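Local coordinates for endo-beta-1,4-xylanase Xyn10C (Pseudomonas cellulosa, PDB 1GNY), which cleaves internal linkages of the xylan backbone with its C-terminal catalytic domain, the chain described here being its N-terminal xylan-binding CBM15 module, at residues D31-A37 against P136-I142; G1-V7 against I147-A153. Residues are numbered along the deposited sequence.

Contact 1: D31-A37 against P136-I142; sequences DGVTFAA and PAGTITI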
ATOM      1  N   ASP A  31      12.176  -0.383  12.523  1.00 17.06           N
ATOM      2  CA  ASP A  31      11.661   0.709  11.652  1.00 17.62           C
ATOM      3  C   ASP A  31      10.338   0.407  10.916  1.00 16.80           C
ATOM      4  O   ASP A  31       9.723   1.321  10.374  1.00 18.19           O
ATOM      5  CB  ASP A  31      12.671   1.114  10.616  1.00 18.15           C
ATOM      6  CG  ASP A  31      13.799   1.987  11.176  1.00 21.23           C
ATOM      7  OD1 ASP A  31      13.832   2.277  12.385  1.00 23.10           O
ATOM      8  OD2 ASP A  31      14.735   2.399  10.447  1.00 27.44           O
ATOM      9  N   GLY A  32       9.875  -0.830  10.945  1.00 14.57           N
ATOM     10  CA  GLY A  32       8.617  -1.202  10.280  1.00 12.90           C
ATOM     11  C   GLY A  32       8.718  -2.429   9.384  1.00 13.15           C
ATOM     12  O   GLY A  32       9.177  -3.472   9.854  1.00 12.07           O
ATOM     13  N   VAL A  33       8.264  -2.289   8.128  1.00 12.04           N
ATOM     14  CA  VAL A  33       8.194  -3.378   7.118  1.00 11.58           C
ATOM     15  C   VAL A  33       9.002  -3.020   5.878  1.00 11.79           C
ATOM     16  O   VAL A  33       8.787  -1.947   5.319  1.00 12.76           O
ATOM     17  CB  VAL A  33       6.720  -3.662   6.727  1.00 11.46           C
ATOM     18  CG1 VAL A  33       6.608  -4.615   5.551  1.00 13.63           C
ATOM     19  CG2 VAL A  33       5.923  -4.215   7.945  1.00 11.14           C
ATOM     20  N   THR A  34       9.869  -3.927   5.436  1.00 12.53           N
ATOM     21  CA  THR A  34      10.744  -3.681   4.258  1.00 12.57           C
ATOM     22  C   THR A  34      10.581  -4.828   3.279  1.00 12.91           C
ATOM     23  O   THR A  34      10.481  -6.001   3.676  1.00 12.60           O
ATOM     24  CB  THR A  34      12.250  -3.506   4.642  1.00 12.51           C
ATOM     25  OG1 THR A  34      12.364  -2.486   5.640  1.00 12.81           O
ATOM     26  CG2 THR A  34      13.126  -3.061   3.452  1.00 15.46           C
ATOM     27  N   PHE A  35      10.553  -4.472   2.001  1.00 12.45           N
ATOM     28  CA  PHE A  35      10.591  -5.469   0.930  1.00 12.54           C
ATOM     29  C   PHE A  35      11.622  -5.113  -0.152  1.00 12.68           C
ATOM     30  O   PHE A  35      11.959  -3.924  -0.369  1.00 13.34           O
ATOM     31  CB  PHE A  35       9.205  -5.734   0.325  1.00 12.18           C
ATOM     32  CG  PHE A  35       8.633  -4.617  -0.514  1.00 11.85           C
ATOM     33  CD1 PHE A  35       7.878  -3.590   0.088  1.00 12.20           C
ATOM     34  CD2 PHE A  35       8.750  -4.622  -1.896  1.00 13.28           C
ATOM     35  CE1 PHE A  35       7.339  -2.587  -0.660  1.00 13.97           C
ATOM     36  CE2 PHE A  35       8.194  -3.608  -2.656  1.00 14.44           C
ATOM     37  CZ  PHE A  35       7.465  -2.593  -2.031  1.00 13.89           C
ATOM     38  N   ALA A  36      12.102  -6.166  -0.817  1.00 12.80           N
ATOM     39  CA  ALA A  36      12.961  -6.066  -1.997  1.00 13.24           C
ATOM     40  C   ALA A  36      12.066  -5.827  -3.234  1.00 13.29           C
ATOM     41  O   ALA A  36      11.167  -6.627  -3.564  1.00 13.87           O
ATOM     42  CB  ALA A  36      13.780  -7.332  -2.182  1.00 13.50           C
ATOM     43  N   ALA A  37      12.256  -4.683  -3.877  1.00 14.29           N
ATOM     44  CA  ALA A  37      11.459  -4.285  -5.045  1.00 14.07           C
ATOM     45  C   ALA A  37      12.011  -4.964  -6.318  1.00 15.48           C
ATOM     46  O   ALA A  37      12.697  -4.357  -7.157  1.00 15.24           O
ATOM     47  CB  ALA A  37      11.446  -2.764  -5.186  1.00 14.67           C
ATOM     48  N   PRO A 136      11.882  -1.659 -11.342  1.00 16.94           N
ATOM     49  CA  PRO A 136      12.507  -1.288 -10.067  1.00 16.49           C
ATOM     50  C   PRO A 136      13.744  -2.062  -9.669  1.00 15.98           C
ATOM     51  O   PRO A 136      14.102  -3.102 -10.250  1.00 16.59           O
ATOM     52  CB  PRO A 136      11.394  -1.600  -9.043  1.00 16.28           C
ATOM     53  CG  PRO A 136      10.654  -2.716  -9.657  1.00 16.22           C
ATOM     54  CD  PRO A 136      10.664  -2.458 -11.124  1.00 16.89           C
ATOM     55  N   ALA A 137      14.395  -1.510  -8.666  1.00 15.48           N
ATOM     56  CA  ALA A 137      15.508  -2.129  -7.949  1.00 15.80           C
ATOM     57  C   ALA A 137      15.494  -1.575  -6.522  1.00 15.07           C
ATOM     58  O   ALA A 137      14.649  -0.756  -6.178  1.00 14.97           O
ATOM     59  CB  ALA A 137      16.811  -1.862  -8.631  1.00 15.96           C
ATOM     60  N   GLY A 138      16.365  -2.086  -5.669  1.00 14.96           N
ATOM     61  CA  GLY A 138      16.474  -1.592  -4.308  1.00 14.37           C
ATOM     62  C   GLY A 138      15.314  -2.048  -3.405  1.00 14.49           C
ATOM     63  O   GLY A 138      14.644  -3.029  -3.681  1.00 13.81           O
ATOM     64  N   THR A 139      15.113  -1.284  -2.344  1.00 13.99           N
ATOM     65  CA  THR A 139      14.146  -1.627  -1.282  1.00 14.11           C
ATOM     66  C   THR A 139      13.228  -0.481  -0.964  1.00 13.35           C
ATOM     67  O   THR A 139      13.501   0.688  -1.315  1.00 11.77           O
ATOM     68  CB  THR A 139      14.859  -2.078   0.016  1.00 14.05           C
ATOM     69  OG1 THR A 139      15.611  -0.985   0.571  1.00 15.29           O
ATOM     70  CG2 THR A 139      15.865  -3.163  -0.246  1.00 17.15           C
ATOM     71  N   ILE A 140      12.115  -0.848  -0.324  1.00 12.08           N
ATOM     72  CA  ILE A 140      11.109   0.090   0.187  1.00 12.34           C
ATOM     73  C   ILE A 140      10.835  -0.270   1.641  1.00 12.70           C
ATOM     74  O   ILE A 140      10.642  -1.452   1.930  1.00 13.06           O
ATOM     75  CB  ILE A 140       9.790   0.001  -0.621  1.00 13.12           C
ATOM     76  CG1 ILE A 140       9.976   0.424  -2.092  1.00 12.07           C
ATOM     77  CG2 ILE A 140       8.694   0.862   0.026  1.00 12.68           C
ATOM     78  CD1 ILE A 140      10.400   1.845  -2.352  1.00 14.88           C
ATOM     79  N   THR A 141      10.824   0.730   2.532  1.00 12.18           N
ATOM     80  CA  THR A 141      10.440   0.563   3.937  1.00 12.77           C
ATOM     81  C   THR A 141       9.155   1.330   4.232  1.00 13.46           C
ATOM     82  O   THR A 141       9.056   2.522   3.929  1.00 13.18           O
ATOM     83  CB  THR A 141      11.552   0.986   4.922  1.00 13.40           C
ATOM     84  OG1 THR A 141      12.714   0.151   4.710  1.00 13.85           O
ATOM     85  CG2 THR A 141      11.108   0.805   6.374  1.00 13.64           C
ATOM     86  N   ILE A 142       8.163   0.625   4.785  1.00 12.17           N
ATOM     87  CA  ILE A 142       6.927   1.264   5.311  1.00 12.37           C
ATOM     88  C   ILE A 142       7.061   1.416   6.838  1.00 11.98           C
ATOM     89  O   ILE A 142       7.202   0.429   7.557  1.00 12.54           O
ATOM     90  CB  ILE A 142       5.618   0.483   4.968  1.00 12.39           C
ATOM     91  CG1 ILE A 142       5.543   0.180   3.482  1.00 14.29           C
ATOM     92  CG2 ILE A 142       4.388   1.288   5.412  1.00 15.02           C
ATOM     93  CD1 ILE A 142       5.967  -1.206   3.124  1.00 14.52           C
TER
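An antiparallel strand pair can present two chemically distinct faces, and residues 31-37 against 136-142 illustrate the principle. Val33 pairs with Ile142 and Phe35 with Ile140 at hydrogen-bonded positions, Val33 N to Ile142 O spanning 3.0 Å and Ile142 N to Val33 O 2.7 Å. Their side chains share one face. Phe35 takes the p rotamer, which lays the ring over the partner strand, so that Phe35 CE1 lies 3.6 Å from Ile140 CB; Ile142 CD1 meets the ring at its edge. Chi2 of Ile142, 99°, falls between wells and places Ile142 CD1 4.2 Å from Val33 CG1. On the other face Thr34 and Thr141, both m, turn their hydroxyls together in a hydrogen bond, Thr34 OG1 to Thr141 OG1 2.8 Å, at a non-hydrogen-bonded pair. Gly32, at phi 130°, could carry no CB without striking Ile142 O. Beyond the strands, Ala37 N still bonds Gly138 O at 2.9 Å, and Ala37 packs on Pro136 while helix 67-72 touches both through Phe69. The chemistry implies a two-sided pairing: an apolar face turned to the module's interior, and a partly exposed face of Thr34, Ala36, Thr139 and Thr141, where one hydroxyl pair bonds across the strands.

Contact 2: G1-V7 against I147-A153; sequences GNVVIEV and ITLAQEA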
ATOM      1  N   GLY A   1     -13.923  13.840  15.832  1.00 29.82           N
ATOM      2  CA  GLY A   1     -13.504  13.592  14.428  1.00 28.06           C
ATOM      3  C   GLY A   1     -13.886  12.200  13.886  1.00 26.89           C
ATOM      4  O   GLY A   1     -14.715  11.405  14.427  1.00 27.59           O
ATOM      5  N   ASN A   2     -13.261  11.926  12.763  1.00 24.17           N
ATOM      6  CA  ASN A   2     -13.479  10.662  12.052  1.00 22.86           C
ATOM      7  C   ASN A   2     -12.697   9.477  12.635  1.00 20.25           C
ATOM      8  O   ASN A   2     -11.730   9.653  13.358  1.00 19.09           O
ATOM      9  CB  ASN A   2     -13.198  10.825  10.578  1.00 23.47           C
ATOM     10  CG  ASN A   2     -14.298  11.631   9.839  1.00 27.46           C
ATOM     11  OD1 ASN A   2     -14.150  11.976   8.671  1.00 31.83           O
ATOM     12  ND2 ASN A   2     -15.411  11.877  10.520  1.00 29.85           N
ATOM     13  N   VAL A   3     -13.147   8.275  12.283  1.00 17.77           N
ATOM     14  CA  VAL A   3     -12.499   7.027  12.717  1.00 17.20           C
ATOM     15  C   VAL A   3     -11.094   6.945  12.093  1.00 16.32           C
ATOM     16  O   VAL A   3     -10.960   7.108  10.883  1.00 15.30           O
ATOM     17  CB  VAL A   3     -13.261   5.758  12.272  1.00 17.50           C
ATOM     18  CG1 VAL A   3     -12.512   4.480  12.654  1.00 17.72           C
ATOM     19  CG2 VAL A   3     -14.673   5.717  12.860  1.00 18.44           C
ATOM     20  N   VAL A   4     -10.089   6.722  12.933  1.00 16.73           N
ATOM     21  CA  VAL A   4      -8.700   6.538  12.488  1.00 16.96           C
ATOM     22  C   VAL A   4      -8.207   5.152  12.854  1.00 16.43           C
ATOM     23  O   VAL A   4      -8.233   4.756  14.037  1.00 18.40           O
ATOM     24  CB  VAL A   4      -7.747   7.587  13.103  1.00 17.81           C
ATOM     25  CG1 VAL A   4      -6.297   7.340  12.649  1.00 19.72           C
ATOM     26  CG2 VAL A   4      -8.231   8.987  12.721  1.00 19.13           C
ATOM     27  N   ILE A   5      -7.764   4.418  11.842  1.00 16.08           N
ATOM     28  CA  ILE A   5      -7.199   3.063  12.014  1.00 16.29           C
ATOM     29  C   ILE A   5      -5.682   3.191  11.877  1.00 16.94           C
ATOM     30  O   ILE A   5      -5.195   3.655  10.818  1.00 17.12           O
ATOM     31  CB  ILE A   5      -7.716   2.106  10.921  1.00 15.93           C
ATOM     32  CG1 ILE A   5      -9.227   1.920  11.060  1.00 17.80           C
ATOM     33  CG2 ILE A   5      -6.980   0.717  10.956  1.00 17.25           C
ATOM     34  CD1 ILE A   5      -9.866   1.302   9.898  1.00 18.90           C
ATOM     35  N   GLU A   6      -4.963   2.768  12.911  1.00 16.55           N
ATOM     36  CA  GLU A   6      -3.481   2.704  12.890  1.00 17.47           C
ATOM     37  C   GLU A   6      -3.108   1.253  12.660  1.00 16.61           C
ATOM     38  O   GLU A   6      -3.401   0.403  13.489  1.00 17.68           O
ATOM     39  CB  GLU A   6      -2.870   3.215  14.193  1.00 18.00           C
ATOM     40  CG  GLU A   6      -3.215   4.675  14.410  1.00 21.54           C
ATOM     41  CD  GLU A   6      -2.526   5.284  15.607  1.00 29.40           C
ATOM     42  OE1 GLU A   6      -1.907   4.529  16.395  1.00 35.04           O
ATOM     43  OE2 GLU A   6      -2.620   6.521  15.746  1.00 33.86           O
ATOM     44  N   VAL A   7      -2.460   0.968  11.539  1.00 14.22           N
ATOM     45  CA  VAL A   7      -2.131  -0.406  11.153  1.00 14.22           C
ATOM     46  C   VAL A   7      -0.912  -0.958  11.910  1.00 13.87           C
ATOM     47  O   VAL A   7       0.135  -0.288  12.055  1.00 14.03           O
ATOM     48  CB  VAL A   7      -1.889  -0.493   9.611  1.00 13.56           C
ATOM     49  CG1 VAL A   7      -1.419  -1.892   9.136  1.00 14.52           C
ATOM     50  CG2 VAL A   7      -3.136  -0.064   8.838  1.00 14.29           C
ATOM     51  N   ILE A 147      -5.325   4.945   8.280  1.00 15.28           N
ATOM     52  CA  ILE A 147      -6.513   5.013   7.418  1.00 16.06           C
ATOM     53  C   ILE A 147      -7.577   5.837   8.139  1.00 15.75           C
ATOM     54  O   ILE A 147      -8.004   5.467   9.215  1.00 16.41           O
ATOM     55  CB  ILE A 147      -7.025   3.621   7.033  1.00 15.37           C
ATOM     56  CG1 ILE A 147      -5.890   2.857   6.309  1.00 16.33           C
ATOM     57  CG2 ILE A 147      -8.268   3.719   6.144  1.00 17.50           C
ATOM     58  CD1 ILE A 147      -6.162   1.410   6.001  1.00 18.40           C
ATOM     59  N   THR A 148      -8.007   6.912   7.508  1.00 15.35           N
ATOM     60  CA  THR A 148      -9.044   7.787   8.076  1.00 16.13           C
ATOM     61  C   THR A 148     -10.339   7.577   7.304  1.00 15.54           C
ATOM     62  O   THR A 148     -10.429   7.926   6.133  1.00 15.36           O
ATOM     63  CB  THR A 148      -8.619   9.251   8.039  1.00 16.92           C
ATOM     64  OG1 THR A 148      -7.424   9.425   8.813  1.00 18.34           O
ATOM     65  CG2 THR A 148      -9.621  10.147   8.759  1.00 17.84           C
ATOM     66  N   LEU A 149     -11.347   7.026   7.975  1.00 14.24           N
ATOM     67  CA  LEU A 149     -12.646   6.738   7.340  1.00 14.67           C
ATOM     68  C   LEU A 149     -13.493   8.016   7.251  1.00 15.93           C
ATOM     69  O   LEU A 149     -13.309   8.960   8.033  1.00 17.22           O
ATOM     70  CB  LEU A 149     -13.458   5.699   8.139  1.00 14.99           C
ATOM     71  CG  LEU A 149     -12.780   4.392   8.528  1.00 14.49           C
ATOM     72  CD1 LEU A 149     -13.739   3.495   9.250  1.00 15.44           C
ATOM     73  CD2 LEU A 149     -12.198   3.680   7.297  1.00 14.54           C
ATOM     74  N   ALA A 150     -14.430   7.991   6.323  1.00 16.42           N
ATOM     75  CA  ALA A 150     -15.484   9.017   6.164  1.00 18.63           C
ATOM     76  C   ALA A 150     -16.681   8.650   7.051  1.00 19.51           C
ATOM     77  O   ALA A 150     -17.831   8.516   6.587  1.00 23.39           O
ATOM     78  CB  ALA A 150     -15.904   9.078   4.711  1.00 18.67           C
ATOM     79  N   GLN A 151     -16.398   8.471   8.321  1.00 19.50           N
ATOM     80  CA  GLN A 151     -17.381   8.079   9.326  1.00 19.62           C
ATOM     81  C   GLN A 151     -16.945   8.622  10.650  1.00 20.38           C
ATOM     82  O   GLN A 151     -15.774   8.534  11.028  1.00 20.18           O
ATOM     83  CB  GLN A 151     -17.441   6.550   9.394  1.00 19.76           C
ATOM     84  CG  GLN A 151     -18.462   6.017  10.354  1.00 18.66           C
ATOM     85  CD  GLN A 151     -18.449   4.517  10.362  1.00 19.88           C
ATOM     86  OE1 GLN A 151     -17.941   3.890  11.290  1.00 17.03           O
ATOM     87  NE2 GLN A 151     -19.102   3.939   9.362  1.00 17.09           N
ATOM     88  N   GLU A 152     -17.916   9.161  11.367  1.00 22.37           N
ATOM     89  CA  GLU A 152     -17.732   9.726  12.690  1.00 24.25           C
ATOM     90  C   GLU A 152     -17.522   8.620  13.692  1.00 24.71           C
ATOM     91  O   GLU A 152     -18.130   7.591  13.706  1.00 23.15           O
ATOM     92  CB  GLU A 152     -18.982  10.530  13.086  1.00 26.31           C
ATOM     93  CG  GLU A 152     -19.069  11.031  14.515  1.00 31.19           C
ATOM     94  CD  GLU A 152     -20.363  11.808  14.782  1.00 37.91           C
ATOM     95  OE1 GLU A 152     -21.008  12.287  13.809  1.00 40.73           O
ATOM     96  OE2 GLU A 152     -20.738  11.927  15.980  1.00 42.86           O
ATOM     97  N   ALA A 153     -16.631   8.880  14.565  1.00 25.16           N
ATOM     98  CA  ALA A 153     -16.195   8.096  15.709  1.00 26.98           C
ATOM     99  C   ALA A 153     -16.751   8.654  17.008  1.00 26.90           C
ATOM    100  O   ALA A 153     -17.186   9.768  17.088  1.00 29.59           O
ATOM    101  CB  ALA A 153     -14.736   8.186  15.761  1.00 27.16           C
ATOM    102  OXT ALA A 153     -16.723   7.978  18.026  1.00 26.24           O
TER
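Pairing between the two ends of a chain can survive a corner in one strand if a bulge takes up the slack, as residues 1-7 against 147-153 show. The regular part is short: Ile5 faces Ile147 in a hydrogen-bonded pair, with Ile5 N to Ile147 O and Ile147 N to Ile5 O both 2.8 Å, and Val4 stands beside Thr148. The partner then bows outward through an inverse gamma turn centred on Ala150, and the register slips by two between Val4 and Asn2, a beta bulge. Asn2 occupies the inside of this bow, its CB 3.2 Å from Leu149 O and 4.1 Å from Thr148 CG2. Val3 is the principal bump on the other flank: Val3 CG1 rests 3.8 Å from Leu149 CD1, while Val3 CG2 lies 3.8 Å from Ala153 CB, so its two methyls bridge the gap opened by the corner. Ile5 extends the apolar ridge, Ile5 CD1 reaching to 4.2 Å from Leu149 CD2, and beneath it Ile147 and Leu149 touch Leu54. Backbone bonds close both sides of the bend, Leu149 N to Val3 O and Val3 N to Gln151 O each at 2.9 Å, before Ala153 N meets Gly1 O at 3.2 Å. The arrangement is an antiparallel edge pairing with a beta bulge, in which the first strand of this CBM15 beta-sandwich lies against the last, the termini side by side.

One long strand can serve several partners along its length, and strand 139-149 does so here: its beginning pairs with strand 32-36 in contact 1 and its end with strand 2-6 in contact 2. Both belong to the same antiparallel sheet, yet their centres are 26 Å apart, on opposite sides of the chain's centre, and their nearest atoms remain about 8 Å from each other. Along the chain contact 1 is nested within the loop that contact 2 closes, so the order is 1-7, 31-37, 136-142, 147-153. The last strand thus ties early segments into the sheet of the xylan-binding module and brings the two termini together at one edge.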